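Local structure of alternansucrase (Leuconostoc mesenteroides, 6HVG) at residues T707-N712 with K718-N723; K350-T355 with M361-D366. The protein belongs to glycoside hydrolase family 70, combining a core of TIM-barrel type with choline-binding-type repeats and holding a bound calcium ion. All coordinates share one frame; numbering follows the deposited sequence.

Interaction 1. Residues T707-N712 with K718-N723; sequences TGYYLN and KIVDKN
Y710 and V720 face each other in a single isolated beta-bridge inside a surface loop, their CA atoms 4.4 Å apart. Two backbone hydrogen bonds flank the pair: D721 N gives to Y709 O at 3.0 Å, and L711 N to I719 O, a straight bond with an N-H...O angle of 166°. The side chains close over this bridge. The aromatic plane of Y710, buried among otherwise largely exposed neighbours, is covered on both faces, by the ring edge of Y709 (its CD2) over the centre on one, and by K718 on the other. There K718 CA makes a CH-pi contact 3.9 Å from the Y710 centroid, and the lysine chain runs beside the tyrosine in the same direction, CB 3.7 Å from Y710 CE1. Lysine suits this exposed position because its methylenes cover the ring while the amine leads away. Y709 holds CG opposite its own N (chi1 176°), which carries the ring back over V720, whose CG1 sits over its face, 4.1 Å from the centroid. On the exposed side, L711 CD1 meets I719 CG2 at 3.7 Å, and L711 CD2 lies across the D721 carboxylate. D721 OD1 also accepts from N723 N, met from above the carboxylate plane. Residues 707-709 form a short 3-10 turn, and Y709 leans on N732 and T740. The whole is typical of an irregular loop closed by one beta-bridge and finished by an Asx turn.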
loop_
_atom_site.group_PDB
_atom_site.type_symbol
_atom_site.label_atom_id
_atom_site.label_comp_id
_atom_site.label_asym_id
_atom_site.label_seq_id
_atom_site.Cartn_x
_atom_site.Cartn_y
_atom_site.Cartn_z
ATOM N N THR A 707 -24.152 -22.510 8.444
ATOM C CA THR A 707 -25.346 -23.363 8.384
ATOM C C THR A 707 -26.077 -23.266 7.060
ATOM O O THR A 707 -26.737 -24.210 6.631
ATOM C CB THR A 707 -26.318 -23.066 9.539
ATOM O OG1 THR A 707 -26.627 -21.670 9.559
ATOM C CG2 THR A 707 -25.681 -23.430 10.873
ATOM N N GLY A 708 -25.931 -22.124 6.396
ATOM C CA GLY A 708 -26.440 -21.946 5.046
ATOM C C GLY A 708 -26.023 -23.046 4.092
ATOM O O GLY A 708 -26.638 -23.227 3.053
ATOM N N TYR A 709 -24.955 -23.751 4.430
ATOM C CA TYR A 709 -24.508 -24.888 3.658
ATOM C C TYR A 709 -25.677 -25.829 3.429
ATOM O O TYR A 709 -25.891 -26.284 2.314
ATOM C CB TYR A 709 -23.376 -25.604 4.397
ATOM C CG TYR A 709 -22.900 -26.876 3.721
ATOM C CD1 TYR A 709 -22.085 -26.818 2.607
ATOM C CD2 TYR A 709 -23.268 -28.136 4.193
ATOM C CE1 TYR A 709 -21.645 -27.971 1.982
ATOM C CE2 TYR A 709 -22.848 -29.291 3.562
ATOM C CZ TYR A 709 -22.037 -29.205 2.458
ATOM O OH TYR A 709 -21.621 -30.347 1.816
ATOM N N TYR A 710 -26.446 -26.079 4.486
ATOM C CA TYR A 710 -27.642 -26.942 4.427
ATOM C C TYR A 710 -28.876 -26.085 4.125
ATOM O O TYR A 710 -28.938 -24.924 4.548
ATOM C CB TYR A 710 -27.851 -27.683 5.761
ATOM C CG TYR A 710 -26.852 -28.788 6.017
ATOM C CD1 TYR A 710 -26.795 -29.918 5.195
ATOM C CD2 TYR A 710 -25.958 -28.703 7.084
ATOM C CE1 TYR A 710 -25.862 -30.936 5.420
ATOM C CE2 TYR A 710 -25.028 -29.707 7.332
ATOM C CZ TYR A 710 -24.973 -30.829 6.499
ATOM O OH TYR A 710 -24.043 -31.829 6.769
ATOM N N LEU A 711 -29.845 -26.653 3.408
ATOM C CA LEU A 711 -31.126 -25.978 3.182
ATOM C C LEU A 711 -31.826 -25.703 4.511
ATOM O O LEU A 711 -31.974 -26.624 5.308
ATOM C CB LEU A 711 -32.040 -26.814 2.280
ATOM C CG LEU A 711 -31.846 -26.657 0.766
ATOM C CD1 LEU A 711 -32.692 -27.651 -0.024
ATOM C CD2 LEU A 711 -32.137 -25.225 0.320
ATOM N N ASN A 712 -32.235 -24.445 4.743
ATOM C CA ASN A 712 -32.951 -24.034 5.973
ATOM C C ASN A 712 -32.155 -24.294 7.268
ATOM O O ASN A 712 -32.719 -24.548 8.349
ATOM C CB ASN A 712 -34.344 -24.718 6.092
ATOM C CG ASN A 712 -35.355 -24.245 5.044
ATOM O OD1 ASN A 712 -35.182 -23.205 4.379
ATOM N ND2 ASN A 712 -36.422 -25.027 4.891
ATOM N N LYS A 718 -30.455 -31.855 7.365
ATOM C CA LYS A 718 -29.137 -31.921 6.688
ATOM C C LYS A 718 -29.203 -32.106 5.172
ATOM O O LYS A 718 -28.503 -32.937 4.605
ATOM C CB LYS A 718 -28.235 -33.014 7.292
ATOM C CG LYS A 718 -27.672 -32.708 8.664
ATOM C CD LYS A 718 -26.918 -33.905 9.216
ATOM C CE LYS A 718 -26.743 -33.749 10.722
ATOM N NZ LYS A 718 -26.335 -34.995 11.432
ATOM N N ILE A 719 -30.049 -31.327 4.510
ATOM C CA ILE A 719 -30.140 -31.371 3.047
ATOM C C ILE A 719 -29.207 -30.302 2.501
ATOM O O ILE A 719 -29.416 -29.111 2.754
ATOM C CB ILE A 719 -31.577 -31.106 2.525
ATOM C CG1 ILE A 719 -32.557 -32.161 3.068
ATOM C CG2 ILE A 719 -31.598 -31.063 1.002
ATOM C CD1 ILE A 719 -32.613 -33.456 2.294
ATOM N N VAL A 720 -28.219 -30.727 1.711
ATOM C CA VAL A 720 -27.213 -29.818 1.169
ATOM C C VAL A 720 -27.858 -28.902 0.137
ATOM O O VAL A 720 -28.682 -29.334 -0.638
ATOM C CB VAL A 720 -26.033 -30.598 0.504
ATOM C CG1 VAL A 720 -24.876 -29.671 0.136
ATOM C CG2 VAL A 720 -25.527 -31.702 1.422
ATOM N N ASP A 721 -27.448 -27.639 0.126
ATOM C CA ASP A 721 -27.963 -26.643 -0.803
ATOM C C ASP A 721 -27.133 -26.623 -2.087
ATOM O O ASP A 721 -26.035 -26.071 -2.143
ATOM C CB ASP A 721 -27.961 -25.262 -0.134
ATOM C CG ASP A 721 -28.789 -24.219 -0.883
ATOM O OD1 ASP A 721 -29.192 -24.438 -2.045
ATOM O OD2 ASP A 721 -29.020 -23.150 -0.285
ATOM N N LYS A 722 -27.695 -27.224 -3.127
ATOM C CA LYS A 722 -27.026 -27.385 -4.402
ATOM C C LYS A 722 -26.800 -26.030 -5.100
ATOM O O LYS A 722 -25.884 -25.924 -5.906
ATOM C CB LYS A 722 -27.869 -28.316 -5.297
ATOM C CG LYS A 722 -27.094 -29.273 -6.181
ATOM C CD LYS A 722 -28.067 -30.189 -6.941
ATOM C CE LYS A 722 -27.432 -30.917 -8.134
ATOM N NZ LYS A 722 -28.425 -31.324 -9.182
ATOM N N ASN A 723 -27.605 -25.007 -4.800
ATOM C CA ASN A 723 -27.523 -23.747 -5.556
ATOM C C ASN A 723 -27.490 -22.463 -4.717
ATOM O O ASN A 723 -28.472 -21.726 -4.627
ATOM C CB ASN A 723 -28.638 -23.679 -6.612
ATOM C CG ASN A 723 -29.993 -24.100 -6.069
ATOM O OD1 ASN A 723 -30.643 -24.988 -6.625
ATOM N ND2 ASN A 723 -30.420 -23.478 -4.972
#

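Interaction 2. Residues K350-T355 with M361-D366; sequences KNYAGT and MYFDAD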
loop_
_atom_site.group_PDB
_atom_site.type_symbol
_atom_site.label_atom_id
_atom_site.label_comp_id
_atom_site.label_asym_id
_atom_site.label_seq_id
_atom_site.Cartn_x
_atom_site.Cartn_y
_atom_site.Cartn_z
ATOM N N LYS A 350 -14.245 36.920 -13.810
ATOM C CA LYS A 350 -12.844 36.975 -14.079
ATOM C C LYS A 350 -12.455 35.730 -14.847
ATOM O O LYS A 350 -13.098 34.704 -14.731
ATOM C CB LYS A 350 -12.073 37.054 -12.761
ATOM C CG LYS A 350 -12.463 38.229 -11.866
ATOM C CD LYS A 350 -11.532 38.310 -10.669
ATOM C CE LYS A 350 -12.008 39.332 -9.662
ATOM N NZ LYS A 350 -11.338 39.095 -8.356
ATOM N N ASN A 351 -11.385 35.851 -15.628
ATOM C CA ASN A 351 -10.918 34.825 -16.562
ATOM C C ASN A 351 -12.051 34.327 -17.448
ATOM O O ASN A 351 -12.281 33.138 -17.578
ATOM C CB ASN A 351 -10.233 33.686 -15.829
ATOM C CG ASN A 351 -9.465 32.761 -16.769
ATOM O OD1 ASN A 351 -8.821 33.212 -17.757
ATOM N ND2 ASN A 351 -9.500 31.465 -16.469
ATOM N N TYR A 352 -12.731 35.278 -18.084
ATOM C CA TYR A 352 -13.943 35.021 -18.862
ATOM C C TYR A 352 -13.750 35.622 -20.257
ATOM O O TYR A 352 -13.502 36.820 -20.395
ATOM C CB TYR A 352 -15.144 35.683 -18.165
ATOM C CG TYR A 352 -16.511 35.285 -18.678
ATOM C CD1 TYR A 352 -17.046 35.855 -19.838
ATOM C CD2 TYR A 352 -17.294 34.383 -17.987
ATOM C CE1 TYR A 352 -18.314 35.505 -20.313
ATOM C CE2 TYR A 352 -18.563 34.033 -18.451
ATOM C CZ TYR A 352 -19.073 34.597 -19.618
ATOM O OH TYR A 352 -20.338 34.257 -20.077
ATOM N N ALA A 353 -13.870 34.782 -21.275
ATOM C CA ALA A 353 -13.788 35.231 -22.654
ATOM C C ALA A 353 -15.167 35.316 -23.260
ATOM O O ALA A 353 -15.988 34.456 -23.041
ATOM C CB ALA A 353 -12.932 34.263 -23.461
ATOM N N GLY A 354 -15.424 36.357 -24.038
ATOM C CA GLY A 354 -16.663 36.417 -24.816
ATOM C C GLY A 354 -16.846 37.642 -25.695
ATOM O O GLY A 354 -16.161 38.633 -25.532
ATOM N N THR A 355 -17.783 37.548 -26.637
ATOM C CA THR A 355 -18.048 38.652 -27.554
ATOM C C THR A 355 -19.125 39.564 -27.001
ATOM O O THR A 355 -20.313 39.322 -27.189
ATOM C CB THR A 355 -18.436 38.156 -28.960
ATOM O OG1 THR A 355 -19.377 37.069 -28.856
ATOM C CG2 THR A 355 -17.184 37.705 -29.742
ATOM N N MET A 361 -13.777 40.088 -26.359
ATOM C CA MET A 361 -13.175 40.709 -25.180
ATOM C C MET A 361 -12.903 39.675 -24.090
ATOM O O MET A 361 -13.789 38.910 -23.718
ATOM C CB MET A 361 -14.089 41.795 -24.628
ATOM C CG MET A 361 -13.489 42.568 -23.456
ATOM S SD MET A 361 -14.269 44.156 -23.078
ATOM C CE MET A 361 -14.369 44.951 -24.683
ATOM N N TYR A 362 -11.664 39.620 -23.614
ATOM C CA TYR A 362 -11.267 38.706 -22.542
ATOM C C TYR A 362 -11.165 39.472 -21.238
ATOM O O TYR A 362 -10.467 40.475 -21.158
ATOM C CB TYR A 362 -9.929 38.022 -22.838
ATOM C CG TYR A 362 -9.343 37.322 -21.625
ATOM C CD1 TYR A 362 -9.915 36.166 -21.119
ATOM C CD2 TYR A 362 -8.227 37.823 -20.978
ATOM C CE1 TYR A 362 -9.379 35.538 -19.998
ATOM C CE2 TYR A 362 -7.691 37.196 -19.874
ATOM C CZ TYR A 362 -8.278 36.072 -19.382
ATOM O OH TYR A 362 -7.751 35.451 -18.275
ATOM N N PHE A 363 -11.864 38.989 -20.212
ATOM C CA PHE A 363 -11.856 39.644 -18.905
ATOM C C PHE A 363 -10.819 39.044 -17.932
ATOM O O PHE A 363 -10.835 37.857 -17.616
ATOM C CB PHE A 363 -13.259 39.649 -18.328
ATOM C CG PHE A 363 -14.227 40.386 -19.178
ATOM C CD1 PHE A 363 -14.348 41.745 -19.057
ATOM C CD2 PHE A 363 -14.985 39.728 -20.127
ATOM C CE1 PHE A 363 -15.221 42.451 -19.854
ATOM C CE2 PHE A 363 -15.866 40.415 -20.928
ATOM C CZ PHE A 363 -15.989 41.783 -20.793
ATOM N N ASP A 364 -9.909 39.913 -17.513
ATOM C CA ASP A 364 -8.712 39.608 -16.729
ATOM C C ASP A 364 -8.947 38.614 -15.603
ATOM O O ASP A 364 -9.970 38.679 -14.933
ATOM C CB ASP A 364 -8.229 40.934 -16.107
ATOM C CG ASP A 364 -6.748 41.017 -15.968
ATOM O OD1 ASP A 364 -6.108 40.025 -15.528
ATOM O OD2 ASP A 364 -6.225 42.094 -16.295
ATOM N N ALA A 365 -7.978 37.731 -15.360
ATOM C CA ALA A 365 -7.998 36.866 -14.175
ATOM C C ALA A 365 -7.775 37.652 -12.869
ATOM O O ALA A 365 -8.335 37.298 -11.828
ATOM C CB ALA A 365 -6.955 35.774 -14.308
ATOM N N ASP A 366 -6.972 38.718 -12.935
ATOM C CA ASP A 366 -6.625 39.540 -11.755
ATOM C C ASP A 366 -7.801 40.372 -11.264
ATOM O O ASP A 366 -8.273 40.172 -10.164
ATOM C CB ASP A 366 -5.456 40.499 -12.059
ATOM C CG ASP A 366 -4.131 39.778 -12.295
ATOM O OD1 ASP A 366 -4.100 38.523 -12.240
ATOM O OD2 ASP A 366 -3.125 40.481 -12.559
#
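N351 and Y352 both face F363 in a G1 beta bulge, at the end of the hairpin away from its connecting loop. The close-fitting half is the antiparallel strand pair. Y352 and F363 form a hydrogen-bonded pair, with F363 N giving to Y352 O at 2.7 Å and Y352 N returning to F363 O at 3.2 Å. G354 and M361 form the next such pair, and the non-hydrogen-bonded A353-Y362 lies between them. Small A353 meets Y362 CD1 through its CB at 4.3 Å. N351 has positive phi (50°), a backbone shape asparagine adopts readily. With CG anti to its own N (chi1 -167°), N351 brings OD1 to the edge of the Y362 ring, where Y362 OH donates to it at 2.5 Å; amide and ring planes are 85° apart. The solvent side is looser. N351 N makes a weak bond to D364 O, and the extended chain of exposed K350 runs along the carbonyls of D364 and A365, CB 3.4 Å from D364 O and CD 3.5 Å from A365 O. D364 OD1 accepts from D366 N in an Asx turn, while OD2 forms a salt bridge to K371. Strand 360-363 is central in a three-stranded sheet, between 352-355 and 370-371. A353 makes backbone bonds to F1369 and T1371, Y352 packs on those residues of strand 1368-1371 and on the ring of Y341, and N351 ND2 reaches R1366 O.

From the N terminus, the chain first reaches interaction 2, where 350-355 and 361-366 close a five-residue connection within a choline-binding-type repeat. Much later, within the family 70 range, interaction 1 closes another five-residue connection between 707-712 and 718-723, in the long loop from helix 681-692 to strand 735-736. The two are in series, so neither encloses nor crosses the other, and their nearest atoms are about 58 Å apart. Both are local closures, but of different kinds: interaction 2 is a true hairpin that joins a C-terminal strand, linking distant parts of the sequence, whereas interaction 1 folds a loop back on itself at the surface.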